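Local atomic coordinates of Udp-n-acetylglucosamine pyrophosphorylase (Trypanosoma brucei, PDB entry 4BQH), a protein that probably makes UDP-N-acetylglucosamine and diphosphate from UTP and N-acetylglucosamine 1-phosphate, in the last step of this nucleotide sugar's biosynthesis. Residues Ile114-Ala120 with Val174-Thr180; Lys131-Phe135 with Glu187-Phe191; Gly140-Lys145 with Glu503-Leu507; Leu147-His151 with Asn280-Ala286; Cys152-Arg156 with Tyr197-Glu201. One frame throughout, in Å; residues are numbered along the deposited sequence.

Interaction 1: residues Ile114-Ala120 with Val174-Thr180; sequences IAFLILA and VQLLVMT
Two neighbouring parallel strands, 114-119 and 175-180, run side by side in the buried interior, near the centre of the molecule. Both have extended backbones. Their axes come within 4.7 Å, and their directions differ by 19°. Ala115 pairs with Gln175, and the register continues in step to Leu119 with Met179.

The backbone ladder is that of a parallel sheet. From the first strand it uses Ile114, Phe116, Ile118 and Ala120. Gln175 N donates to Ile114 O (3.1 Å), and Phe116 N to Gln175 O (2.8 Å). Leu177 N donates to Phe116 O (2.9 Å), and Ile118 N to Leu177 O (2.7 Å). Met179 N donates to Ile118 O (2.9 Å), and Ala120 N to Met179 O (2.9 Å).

Apolar side chains cover both faces. On one, Leu177 CD1 lies 4.1 Å from Ala115 CB, and Leu119 CD2 lies 3.7 Å from Met179 CE; Leu119 is m,t. On the other, Ile118 (m,t) and Leu176 (t,p) meet at 3.5 Å, CD1 to CD1.

Helix 147-166 joins the strands as a beta-alpha-beta crossover, as expected in a Rossmann-like GT-A fold. Strand 275-280 pairs with the other edge of 114-119, and strand 205-209 with the other edge of 175-180. Helix 241-246 covers Leu117, Leu119 and Met179.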
# COMPACT_ATOMS: atom_id res chain seq x y z
N ILE A 114 3.86 -10.24 -11.69
CA ILE A 114 3.58 -9.45 -10.46
C ILE A 114 3.76 -7.94 -10.66
O ILE A 114 4.77 -7.50 -11.21
CB ILE A 114 4.48 -9.92 -9.27
CG1 ILE A 114 4.36 -11.44 -9.07
CG2 ILE A 114 4.24 -9.09 -7.99
CD1 ILE A 114 2.92 -11.92 -8.89
N ALA A 115 2.78 -7.17 -10.21
CA ALA A 115 2.93 -5.72 -10.11
C ALA A 115 2.84 -5.33 -8.65
O ALA A 115 2.14 -5.99 -7.86
CB ALA A 115 1.85 -5.00 -10.91
N PHE A 116 3.55 -4.26 -8.27
CA PHE A 116 3.44 -3.69 -6.93
C PHE A 116 2.92 -2.27 -7.09
O PHE A 116 3.54 -1.47 -7.78
CB PHE A 116 4.77 -3.68 -6.15
CG PHE A 116 4.59 -3.29 -4.72
CD1 PHE A 116 4.42 -1.95 -4.36
CD2 PHE A 116 4.52 -4.27 -3.73
CE1 PHE A 116 4.19 -1.60 -3.03
CE2 PHE A 116 4.29 -3.91 -2.40
CZ PHE A 116 4.11 -2.59 -2.06
N LEU A 117 1.80 -1.96 -6.44
CA LEU A 117 1.18 -0.65 -6.56
C LEU A 117 1.49 0.12 -5.27
O LEU A 117 1.05 -0.28 -4.18
CB LEU A 117 -0.33 -0.82 -6.77
CG LEU A 117 -1.20 0.40 -7.11
CD1 LEU A 117 -2.61 -0.07 -7.48
CD2 LEU A 117 -1.24 1.41 -5.97
N ILE A 118 2.29 1.18 -5.38
CA ILE A 118 2.60 1.99 -4.19
C ILE A 118 1.59 3.14 -4.07
O ILE A 118 1.44 3.94 -5.02
CB ILE A 118 3.98 2.69 -4.30
CG1 ILE A 118 5.11 1.70 -4.51
CG2 ILE A 118 4.21 3.52 -3.03
CD1 ILE A 118 6.48 2.38 -4.67
N LEU A 119 0.90 3.24 -2.93
CA LEU A 119 -0.02 4.37 -2.70
C LEU A 119 0.84 5.57 -2.32
O LEU A 119 1.47 5.60 -1.23
CB LEU A 119 -1.02 4.02 -1.59
CG LEU A 119 -1.82 2.72 -1.78
CD1 LEU A 119 -2.49 2.32 -0.47
CD2 LEU A 119 -2.87 2.87 -2.88
N ALA A 120 0.88 6.55 -3.22
CA ALA A 120 1.86 7.63 -3.17
C ALA A 120 1.26 9.02 -3.30
O ALA A 120 1.92 9.95 -3.80
CB ALA A 120 2.92 7.40 -4.25
N VAL A 174 9.23 -7.02 -11.87
CA VAL A 174 8.00 -6.64 -11.16
C VAL A 174 7.61 -5.24 -11.70
O VAL A 174 8.42 -4.30 -11.63
CB VAL A 174 8.27 -6.54 -9.64
CG1 VAL A 174 7.06 -5.93 -8.92
CG2 VAL A 174 8.64 -7.90 -9.07
N GLN A 175 6.39 -5.08 -12.23
CA GLN A 175 5.95 -3.75 -12.69
C GLN A 175 5.64 -2.90 -11.47
O GLN A 175 4.92 -3.36 -10.58
CB GLN A 175 4.70 -3.85 -13.57
CG GLN A 175 4.91 -4.72 -14.81
CD GLN A 175 5.94 -4.14 -15.76
OE1 GLN A 175 5.97 -2.93 -15.99
NE2 GLN A 175 6.81 -4.99 -16.29
N LEU A 176 6.22 -1.70 -11.42
CA LEU A 176 6.01 -0.79 -10.30
C LEU A 176 4.99 0.25 -10.75
O LEU A 176 5.18 0.95 -11.76
CB LEU A 176 7.33 -0.11 -9.90
CG LEU A 176 7.20 0.89 -8.74
CD1 LEU A 176 6.64 0.23 -7.49
CD2 LEU A 176 8.53 1.54 -8.42
N LEU A 177 3.90 0.35 -9.98
CA LEU A 177 2.82 1.29 -10.28
C LEU A 177 2.84 2.31 -9.16
O LEU A 177 2.63 1.95 -7.99
CB LEU A 177 1.48 0.53 -10.28
CG LEU A 177 1.43 -0.86 -10.93
CD1 LEU A 177 -0.00 -1.39 -10.83
CD2 LEU A 177 1.91 -0.77 -12.37
N VAL A 178 3.12 3.56 -9.50
CA VAL A 178 3.25 4.60 -8.48
C VAL A 178 2.00 5.48 -8.54
O VAL A 178 1.81 6.21 -9.52
CB VAL A 178 4.53 5.44 -8.72
CG1 VAL A 178 4.66 6.54 -7.66
CG2 VAL A 178 5.74 4.53 -8.70
N MET A 179 1.13 5.36 -7.54
CA MET A 179 -0.14 6.08 -7.58
C MET A 179 -0.01 7.45 -6.93
O MET A 179 -0.04 7.59 -5.71
CB MET A 179 -1.31 5.28 -6.98
CG MET A 179 -2.63 5.95 -7.39
SD MET A 179 -4.07 5.02 -6.82
CE MET A 179 -4.13 5.53 -5.12
N THR A 180 0.14 8.45 -7.78
CA THR A 180 0.44 9.80 -7.33
C THR A 180 -0.88 10.54 -7.04
O THR A 180 -1.96 9.98 -7.19
CB THR A 180 1.20 10.53 -8.45
OG1 THR A 180 0.44 10.41 -9.66
CG2 THR A 180 2.58 9.88 -8.66

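Interaction 2: residues Lys131-Phe135 with Glu187-Phe191; sequences KPKGF and ETQRF
Phe135, Phe191 and Glu187 bury the most surface. Residues 133-135 form a short 3-10 turn, with Phe135 N bonded to Pro132 O at 3.0 Å. Residues 187-191 are helical, and Phe191 N bonds to Glu187 O at 3.0 Å. The nearest CA pairs are Pro132-Thr188 (7.4 Å) and Phe135-Phe191 (7.9 Å).

The Phe135 and Phe191 rings stack face to face, centroids 3.9 Å apart and planes at 14°. Phe135 has chi1 m and chi2 35°; Phe191 has chi1 t and chi2 73°. Phe135 CZ reaches 3.3 Å from Phe191 CB. The ring edge of Phe135 meets the helix backbone, with CZ 3.5 Å from Glu187 O.

Glu187 (chi1 p) points toward the turn, and its OE1 lies 3.7 Å from Pro132 CD. Pro132 CG is 3.9 Å from Thr188 OG1, which bonds to Asn184 O.

Pro132-Lys133 is the Pro-Lys pair that follows the glycine-rich loop in this family. Ring stacking and van der Waals packing hold the contact, so it depends on shape more than polar pairing.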
# COMPACT_ATOMS: atom_id res chain seq x y z
N LYS A 131 6.88 17.67 1.10
CA LYS A 131 7.13 16.99 -0.17
C LYS A 131 6.36 15.66 -0.09
O LYS A 131 5.83 15.34 0.97
CB LYS A 131 8.63 16.76 -0.34
CG LYS A 131 9.36 18.02 -0.81
CD LYS A 131 10.85 17.96 -0.53
CE LYS A 131 11.53 19.27 -0.89
NZ LYS A 131 11.51 19.49 -2.37
N PRO A 132 6.25 14.91 -1.20
CA PRO A 132 5.55 13.63 -1.10
C PRO A 132 6.24 12.73 -0.10
O PRO A 132 7.47 12.77 0.05
CB PRO A 132 5.66 13.06 -2.53
CG PRO A 132 5.77 14.27 -3.37
CD PRO A 132 6.68 15.17 -2.59
N LYS A 133 5.46 11.92 0.60
CA LYS A 133 6.03 11.07 1.65
C LYS A 133 7.12 10.12 1.17
O LYS A 133 8.06 9.83 1.92
CB LYS A 133 4.94 10.30 2.41
CG LYS A 133 5.52 9.53 3.61
CD LYS A 133 4.46 8.94 4.51
CE LYS A 133 3.77 10.01 5.34
NZ LYS A 133 2.73 9.38 6.18
N GLY A 134 7.03 9.65 -0.08
CA GLY A 134 8.06 8.76 -0.62
C GLY A 134 9.45 9.39 -0.69
O GLY A 134 10.45 8.68 -0.77
N PHE A 135 9.51 10.72 -0.66
CA PHE A 135 10.80 11.43 -0.67
C PHE A 135 11.47 11.36 0.70
O PHE A 135 12.69 11.61 0.83
CB PHE A 135 10.61 12.93 -1.01
CG PHE A 135 10.19 13.24 -2.43
CD1 PHE A 135 9.34 12.42 -3.15
CD2 PHE A 135 10.60 14.44 -3.02
CE1 PHE A 135 8.94 12.76 -4.43
CE2 PHE A 135 10.20 14.78 -4.30
CZ PHE A 135 9.37 13.94 -5.01
N GLU A 187 6.24 16.29 -9.74
CA GLU A 187 7.40 16.33 -8.86
C GLU A 187 7.86 14.90 -8.52
O GLU A 187 9.05 14.66 -8.38
CB GLU A 187 7.14 17.19 -7.62
CG GLU A 187 6.26 16.57 -6.54
CD GLU A 187 5.96 17.53 -5.40
OE1 GLU A 187 6.90 18.09 -4.81
OE2 GLU A 187 4.77 17.73 -5.10
N THR A 188 6.91 13.97 -8.44
CA THR A 188 7.26 12.56 -8.21
C THR A 188 8.05 11.97 -9.40
O THR A 188 9.09 11.34 -9.21
CB THR A 188 6.03 11.70 -7.86
OG1 THR A 188 5.38 12.25 -6.70
CG2 THR A 188 6.46 10.23 -7.55
N GLN A 189 7.57 12.21 -10.61
CA GLN A 189 8.29 11.70 -11.80
C GLN A 189 9.69 12.29 -11.88
O GLN A 189 10.64 11.57 -12.19
CB GLN A 189 7.52 12.00 -13.06
CG GLN A 189 6.19 11.26 -13.13
CD GLN A 189 5.66 11.18 -14.53
OE1 GLN A 189 6.37 10.78 -15.44
NE2 GLN A 189 4.42 11.57 -14.71
N ARG A 190 9.80 13.59 -11.58
CA ARG A 190 11.10 14.27 -11.56
C ARG A 190 12.08 13.63 -10.57
O ARG A 190 13.24 13.40 -10.89
CB ARG A 190 10.93 15.75 -11.22
CG ARG A 190 10.63 16.62 -12.42
CD ARG A 190 11.01 18.06 -12.08
NE ARG A 190 10.77 18.98 -13.19
CZ ARG A 190 11.65 19.26 -14.15
NH1 ARG A 190 12.86 18.68 -14.16
NH2 ARG A 190 11.33 20.11 -15.11
N PHE A 191 11.61 13.37 -9.36
CA PHE A 191 12.42 12.70 -8.34
C PHE A 191 12.93 11.34 -8.83
O PHE A 191 14.09 11.03 -8.65
CB PHE A 191 11.58 12.57 -7.06
CG PHE A 191 12.31 12.01 -5.87
CD1 PHE A 191 13.26 12.77 -5.18
CD2 PHE A 191 12.01 10.73 -5.39
CE1 PHE A 191 13.90 12.26 -4.06
CE2 PHE A 191 12.65 10.21 -4.26
CZ PHE A 191 13.60 10.98 -3.60

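Interaction 3: residues Gly140-Lys145 with Glu503-Leu507; sequences GLQQRK and EISPL
Glu503 is the main acceptor in this contact. Residues 140-145 form an irregular loop. Residues 503-504 end a strand, and the chain then turns at Ser505. The nearest CA pairs are Leu141-Glu503 (7.5 Å) and Gln143-Ser505 (7.4 Å).

The Glu503 side chain is extended (t,t) and its carboxylate meets the loop backbone. Gln142 N donates to Glu503 OE1 (2.8 Å), and Gln143 N to Glu503 OE2 (3.0 Å). Gln143 NE2 also donates to Glu503 OE2 (3.0 Å). Water 1 donates to Glu503 OE1 (2.8 Å) and to Gly140 O (2.9 Å). Water 2 accepts from Gln143 NE2 (3.0 Å) and donates to Ile504 O (2.9 Å).

Lys145 NZ donates to Gln143 OE1 (2.8 Å). Its charge is met by salt bridges to Glu153 and Glu541. Ser505 OG accepts from Leu507 N (3.2 Å), an ST turn, and also bonds Glu541.

The contact ties the loop before helix 147-166 to the C-terminal part of the chain. Strand 501-504 pairs in parallel with strand 533-536, whose Phe535 touches Gln142, Gln143 and Glu503. Helix 448-471 packs on Leu141 and Glu503, and helix 147-166 on Pro506.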
# COMPACT_ATOMS: atom_id res chain seq x y z
N GLY A 140 18.58 8.18 11.65
CA GLY A 140 18.86 7.01 12.44
C GLY A 140 19.29 5.83 11.60
O GLY A 140 19.55 4.76 12.14
N LEU A 141 19.31 6.01 10.28
CA LEU A 141 19.82 4.97 9.40
C LEU A 141 21.10 5.45 8.75
O LEU A 141 21.19 6.59 8.30
CB LEU A 141 18.80 4.58 8.33
CG LEU A 141 17.48 4.00 8.86
CD1 LEU A 141 16.50 3.86 7.71
CD2 LEU A 141 17.71 2.65 9.54
N GLN A 142 22.08 4.55 8.70
CA GLN A 142 23.32 4.82 8.00
C GLN A 142 23.11 4.89 6.48
O GLN A 142 23.87 5.56 5.79
CB GLN A 142 24.37 3.77 8.37
CG GLN A 142 24.78 3.85 9.85
CD GLN A 142 26.05 3.07 10.14
OE1 GLN A 142 26.06 2.22 11.01
NE2 GLN A 142 27.10 3.35 9.40
N GLN A 143 22.10 4.19 5.97
CA GLN A 143 21.73 4.34 4.57
C GLN A 143 21.08 5.69 4.54
O GLN A 143 20.34 6.03 5.45
CB GLN A 143 20.67 3.30 4.15
CG GLN A 143 21.12 1.87 4.31
CD GLN A 143 19.97 0.90 4.19
OE1 GLN A 143 19.63 0.47 3.09
NE2 GLN A 143 19.36 0.57 5.32
N ARG A 144 21.30 6.47 3.51
CA ARG A 144 20.60 7.75 3.53
C ARG A 144 19.65 7.69 2.36
O ARG A 144 19.87 8.31 1.33
CB ARG A 144 21.56 8.95 3.52
CG ARG A 144 22.59 8.96 4.66
CD ARG A 144 21.98 8.94 6.06
N LYS A 145 18.63 6.85 2.50
CA LYS A 145 17.77 6.52 1.38
C LYS A 145 16.35 6.96 1.66
O LYS A 145 15.88 6.82 2.79
CB LYS A 145 17.79 5.00 1.15
CG LYS A 145 19.17 4.45 0.81
CD LYS A 145 19.12 2.96 0.70
CE LYS A 145 20.53 2.41 0.44
NZ LYS A 145 20.48 0.93 0.49
N GLU A 503 21.93 -3.06 10.72
CA GLU A 503 21.15 -2.37 9.71
C GLU A 503 21.61 -2.95 8.38
O GLU A 503 22.81 -2.90 8.06
CB GLU A 503 21.43 -0.87 9.74
CG GLU A 503 20.73 -0.11 8.62
CD GLU A 503 21.10 1.36 8.53
OE1 GLU A 503 21.63 1.92 9.53
OE2 GLU A 503 20.85 1.95 7.46
N ILE A 504 20.68 -3.51 7.62
CA ILE A 504 21.06 -4.27 6.41
C ILE A 504 20.34 -3.68 5.20
O ILE A 504 19.10 -3.59 5.19
CB ILE A 504 20.71 -5.77 6.56
CG1 ILE A 504 21.43 -6.37 7.78
CG2 ILE A 504 21.05 -6.55 5.27
CD1 ILE A 504 20.94 -7.73 8.21
N SER A 505 21.11 -3.31 4.18
CA SER A 505 20.60 -2.81 2.92
C SER A 505 19.68 -3.84 2.28
O SER A 505 19.98 -5.02 2.33
CB SER A 505 21.75 -2.54 1.95
OG SER A 505 21.22 -2.12 0.71
N PRO A 506 18.57 -3.39 1.67
CA PRO A 506 17.74 -4.37 0.94
C PRO A 506 18.47 -4.99 -0.24
O PRO A 506 18.10 -6.08 -0.66
CB PRO A 506 16.53 -3.56 0.45
CG PRO A 506 16.55 -2.28 1.20
CD PRO A 506 17.96 -2.05 1.70
N LEU A 507 19.48 -4.31 -0.78
CA LEU A 507 20.29 -4.90 -1.87
C LEU A 507 21.12 -6.09 -1.39
O LEU A 507 21.53 -6.95 -2.20
CB LEU A 507 21.16 -3.82 -2.54
CG LEU A 507 20.38 -2.73 -3.29
CD1 LEU A 507 21.29 -1.68 -3.90
CD2 LEU A 507 19.43 -3.29 -4.35
O HOH W 1 21.39 2.58 12.26
O HOH W 2 17.14 -1.46 5.26

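Interaction 4: residues Leu147-His151 with Asn280-Ala286; sequences LFMMH and NIDNLLA
Ile281 projects from a loop into a hollow on the start of helix 147-166. The loop, 280-286, holds two successive type I turns, Asn280-Asn283 and Asn283-Ala286. Each starts with an Asx turn: Asp282 N donates to Asn280 OD1 (2.8 Å), and Leu285 N to Asn283 OD1 (3.1 Å). The nearest CA pairs are Leu147-Ile281 (6.7 Å) and His151-Ala286 (7.9 Å).

Ile281 (t,p) is the largest bump. Leu147, Phe148 and His151 line its hollow. Ile281 CD1 lies 4.0 Å from Leu147 CB and 4.0 Å from Phe148 CD1. It also sits over the His151 ring, 3.8 Å from the centroid, as a CH-pi contact.

A second bump is Leu284 (t,p). Its CD1 fits between Leu147 CD2 and Met150 CE, at 3.6 Å from each. Ala286 CB meets His151 CE1 at 3.7 Å.

The His151 ring lies in the bend of the loop. Water 3 is 2.9 Å from His151 NE2 and donates to Asn280 O (2.8 Å).

The loop follows strand 275-280 of the central GT-A sheet and packs on the first turn of the crossover helix 147-166. Ile118 of strand 114-119 touches both His151 and Ile281. Leu284 also packs on helix 448-471, while Phe148 reaches Thr188 and Phe191 of helix 185-194.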
# COMPACT_ATOMS: atom_id res chain seq x y z
N LEU A 147 12.18 6.71 1.27
CA LEU A 147 11.25 5.59 1.27
C LEU A 147 11.08 5.02 -0.15
O LEU A 147 11.09 3.80 -0.30
CB LEU A 147 9.91 6.00 1.91
CG LEU A 147 10.01 6.38 3.40
CD1 LEU A 147 8.65 6.93 3.81
CD2 LEU A 147 10.40 5.20 4.27
N PHE A 148 10.96 5.86 -1.18
CA PHE A 148 10.90 5.36 -2.57
C PHE A 148 12.11 4.49 -2.89
O PHE A 148 11.97 3.41 -3.43
CB PHE A 148 10.80 6.48 -3.61
CG PHE A 148 9.40 7.01 -3.84
CD1 PHE A 148 8.33 6.15 -4.04
CD2 PHE A 148 9.18 8.39 -3.96
CE1 PHE A 148 7.04 6.65 -4.29
CE2 PHE A 148 7.89 8.90 -4.22
CZ PHE A 148 6.82 8.03 -4.38
N MET A 149 13.31 4.96 -2.54
CA MET A 149 14.52 4.24 -2.89
C MET A 149 14.54 2.86 -2.28
O MET A 149 14.87 1.89 -2.96
CB MET A 149 15.76 5.03 -2.47
CG MET A 149 17.06 4.32 -2.80
SD MET A 149 18.36 5.56 -2.70
CE MET A 149 19.76 4.58 -3.23
N MET A 150 14.17 2.75 -1.00
CA MET A 150 14.18 1.45 -0.33
C MET A 150 13.13 0.49 -0.92
O MET A 150 13.40 -0.70 -1.05
CB MET A 150 14.05 1.58 1.19
CG MET A 150 15.36 2.06 1.84
SD MET A 150 15.26 2.32 3.63
CE MET A 150 14.10 3.68 3.68
N HIS A 151 11.96 1.01 -1.30
CA HIS A 151 10.98 0.19 -2.02
C HIS A 151 11.53 -0.38 -3.30
O HIS A 151 11.37 -1.58 -3.55
CB HIS A 151 9.68 0.94 -2.32
CG HIS A 151 8.56 0.65 -1.33
ND1 HIS A 151 8.64 1.02 -0.03
CD2 HIS A 151 7.33 0.03 -1.50
CE1 HIS A 151 7.49 0.63 0.62
NE2 HIS A 151 6.70 0.03 -0.27
N ASN A 280 1.09 0.99 1.16
CA ASN A 280 1.35 2.40 1.33
C ASN A 280 2.86 2.68 1.45
O ASN A 280 3.57 1.94 2.13
CB ASN A 280 0.66 2.88 2.62
CG ASN A 280 0.50 4.39 2.68
OD1 ASN A 280 1.47 5.16 2.59
ND2 ASN A 280 -0.74 4.82 2.85
N ILE A 281 3.31 3.75 0.79
CA ILE A 281 4.71 4.14 0.84
C ILE A 281 5.17 4.46 2.27
O ILE A 281 6.36 4.44 2.54
CB ILE A 281 5.02 5.33 -0.11
CG1 ILE A 281 6.55 5.52 -0.34
CG2 ILE A 281 4.41 6.61 0.40
CD1 ILE A 281 7.38 4.27 -0.59
N ASP A 282 4.21 4.71 3.18
CA ASP A 282 4.58 5.01 4.59
C ASP A 282 5.12 3.84 5.42
O ASP A 282 5.61 4.03 6.53
CB ASP A 282 3.42 5.71 5.34
CG ASP A 282 2.27 4.78 5.73
OD1 ASP A 282 2.34 3.53 5.60
OD2 ASP A 282 1.23 5.32 6.21
N ASN A 283 5.03 2.62 4.88
CA ASN A 283 5.37 1.45 5.67
C ASN A 283 6.84 1.11 5.48
O ASN A 283 7.22 0.51 4.47
CB ASN A 283 4.51 0.27 5.26
CG ASN A 283 4.75 -0.94 6.13
OD1 ASN A 283 5.53 -0.89 7.08
ND2 ASN A 283 4.10 -2.04 5.80
N LEU A 284 7.66 1.49 6.46
CA LEU A 284 9.09 1.24 6.33
C LEU A 284 9.41 -0.25 6.26
O LEU A 284 10.44 -0.64 5.67
CB LEU A 284 9.85 1.84 7.53
CG LEU A 284 11.38 1.78 7.46
CD1 LEU A 284 11.95 2.61 6.31
CD2 LEU A 284 11.99 2.26 8.79
N LEU A 285 8.57 -1.07 6.88
CA LEU A 285 8.82 -2.51 6.95
C LEU A 285 8.13 -3.32 5.83
O LEU A 285 8.05 -4.55 5.93
CB LEU A 285 8.40 -3.05 8.30
CG LEU A 285 9.34 -2.89 9.51
CD1 LEU A 285 10.07 -1.55 9.61
CD2 LEU A 285 8.48 -3.15 10.74
N ALA A 286 7.68 -2.65 4.79
CA ALA A 286 6.84 -3.29 3.77
C ALA A 286 7.57 -4.46 3.12
O ALA A 286 8.73 -4.33 2.71
CB ALA A 286 6.42 -2.28 2.72
O HOH W 3 4.17 -0.56 0.92

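Interaction 5: residues Cys152-Arg156 with Tyr197-Glu201; sequences CEKIR and YFGLE
This contact belongs to the Rossmann-like GT-A fold, where the crossover helix 147-166 packs beside a tight turn. The turn lies between helix 185-194 and strand 205-209. Residues 152-156 are regular helix, with Arg156 N bonded to Cys152 O at 2.9 Å.

The turn is type I', from Tyr197 to Leu200, and Leu200 N donates to Tyr197 O (2.9 Å). Phe198 (phi 53°, psi 34°) and Gly199 (phi 93°, psi -8°) occupy its middle positions. Cys152 and Phe198 have the closest CA atoms, 6.1 Å apart.

Apolar packing fills the gap. Cys152 (m) puts its CB 3.6 Å from Phe198 CB and its SG 3.5 Å from Leu200 CD1. Its sulfur lies obliquely beside the Phe198 ring, 5.0 Å from the centroid. Leu200 (m,t) has its CD2 4.0 Å from Ile155 CG2 and 3.7 Å from Arg156 CG. Leu176 of strand 175-180 touches Cys152, Ile155 and Leu200 and joins them to the sheet. The Phe198 ring also meets Phe192 edge-to-face.

Arg156 folds over the turn with chi3 p. Gly199 CA lies over one face of its guanidinium. A CB on Gly199 would collide with Arg156 NH1. That same nitrogen, Arg156 NH1, donates to Phe198 O at 2.9 Å.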
# COMPACT_ATOMS: atom_id res chain seq x y z
N CYS A 152 12.21 0.45 -4.09
CA CYS A 152 12.75 -0.00 -5.37
C CYS A 152 13.89 -1.01 -5.20
O CYS A 152 14.02 -1.95 -6.00
CB CYS A 152 13.21 1.19 -6.22
SG CYS A 152 11.84 2.28 -6.70
N GLU A 153 14.69 -0.83 -4.16
CA GLU A 153 15.76 -1.77 -3.90
C GLU A 153 15.21 -3.11 -3.44
O GLU A 153 15.77 -4.15 -3.77
CB GLU A 153 16.72 -1.19 -2.86
CG GLU A 153 17.60 -0.13 -3.48
CD GLU A 153 18.63 0.45 -2.51
OE1 GLU A 153 18.69 0.02 -1.34
OE2 GLU A 153 19.37 1.36 -2.94
N LYS A 154 14.09 -3.11 -2.70
CA LYS A 154 13.46 -4.38 -2.35
C LYS A 154 13.00 -5.11 -3.62
O LYS A 154 13.19 -6.32 -3.73
CB LYS A 154 12.29 -4.16 -1.38
CG LYS A 154 12.74 -3.75 0.03
CD LYS A 154 11.56 -3.32 0.91
CE LYS A 154 12.00 -3.09 2.35
NZ LYS A 154 10.84 -2.60 3.19
N ILE A 155 12.46 -4.38 -4.58
CA ILE A 155 12.02 -5.01 -5.83
C ILE A 155 13.23 -5.60 -6.53
O ILE A 155 13.20 -6.76 -6.98
CB ILE A 155 11.33 -4.01 -6.76
CG1 ILE A 155 9.97 -3.63 -6.16
CG2 ILE A 155 11.20 -4.56 -8.19
CD1 ILE A 155 9.23 -2.56 -6.92
N ARG A 156 14.28 -4.81 -6.65
CA ARG A 156 15.52 -5.30 -7.32
C ARG A 156 16.05 -6.58 -6.67
O ARG A 156 16.48 -7.52 -7.36
CB ARG A 156 16.59 -4.20 -7.34
CG ARG A 156 16.29 -3.12 -8.38
CD ARG A 156 17.08 -1.85 -8.14
NE ARG A 156 18.51 -2.15 -8.27
CZ ARG A 156 19.47 -1.42 -7.74
NH1 ARG A 156 19.19 -0.30 -7.07
NH2 ARG A 156 20.73 -1.82 -7.90
N TYR A 197 15.59 6.18 -11.55
CA TYR A 197 14.56 5.19 -11.16
C TYR A 197 15.06 4.20 -10.13
O TYR A 197 14.59 3.07 -10.05
CB TYR A 197 13.96 4.48 -12.40
CG TYR A 197 13.46 5.44 -13.43
CD1 TYR A 197 12.15 5.95 -13.40
CD2 TYR A 197 14.31 5.89 -14.45
CE1 TYR A 197 11.71 6.87 -14.35
CE2 TYR A 197 13.88 6.80 -15.39
CZ TYR A 197 12.60 7.29 -15.34
OH TYR A 197 12.22 8.18 -16.32
N PHE A 198 16.03 4.65 -9.32
CA PHE A 198 16.59 3.86 -8.20
C PHE A 198 17.08 2.48 -8.63
O PHE A 198 17.03 1.51 -7.87
CB PHE A 198 15.60 3.79 -7.02
CG PHE A 198 15.12 5.15 -6.57
CD1 PHE A 198 15.95 6.00 -5.84
CD2 PHE A 198 13.84 5.60 -6.92
CE1 PHE A 198 15.51 7.27 -5.45
CE2 PHE A 198 13.39 6.86 -6.53
CZ PHE A 198 14.23 7.69 -5.79
N GLY A 199 17.58 2.42 -9.86
CA GLY A 199 18.14 1.18 -10.39
C GLY A 199 17.17 0.32 -11.18
O GLY A 199 17.58 -0.67 -11.79
N LEU A 200 15.88 0.68 -11.16
CA LEU A 200 14.87 0.01 -11.98
C LEU A 200 14.94 0.45 -13.44
O LEU A 200 15.48 1.51 -13.75
CB LEU A 200 13.45 0.30 -11.47
CG LEU A 200 13.17 -0.15 -10.03
CD1 LEU A 200 11.77 0.30 -9.62
CD2 LEU A 200 13.29 -1.65 -9.88
N GLU A 201 14.39 -0.35 -14.34
CA GLU A 201 14.21 0.10 -15.73
C GLU A 201 13.07 1.11 -15.83
O GLU A 201 12.01 0.89 -15.26
CB GLU A 201 13.88 -1.08 -16.64
CG GLU A 201 14.92 -2.19 -16.67
CD GLU A 201 14.42 -3.45 -17.37
OE1 GLU A 201 13.18 -3.65 -17.52
OE2 GLU A 201 15.26 -4.28 -17.76

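In the fold
Interaction 1 is the buried centre of the group and is held by backbone bonds. Interactions 4 and 5 use successive parts of helix 147-166, which packs on those strands. Ile118 and Phe116 touch interaction 4; Val174 and Leu176 touch interaction 5. Interaction 4 is buried and mainly apolar. Interactions 2 and 5 are partly buried. Aromatic stacking dominates interaction 2, while interaction 5 adds one arginine bond to apolar packing. They meet where Phe191 touches Phe198. Interaction 3 lies farthest from the centre of the chain, yet is also buried, and is the most polar, with carboxylate and water bonds. Its Lys145 forms a salt bridge with Glu153 in segment 152-156.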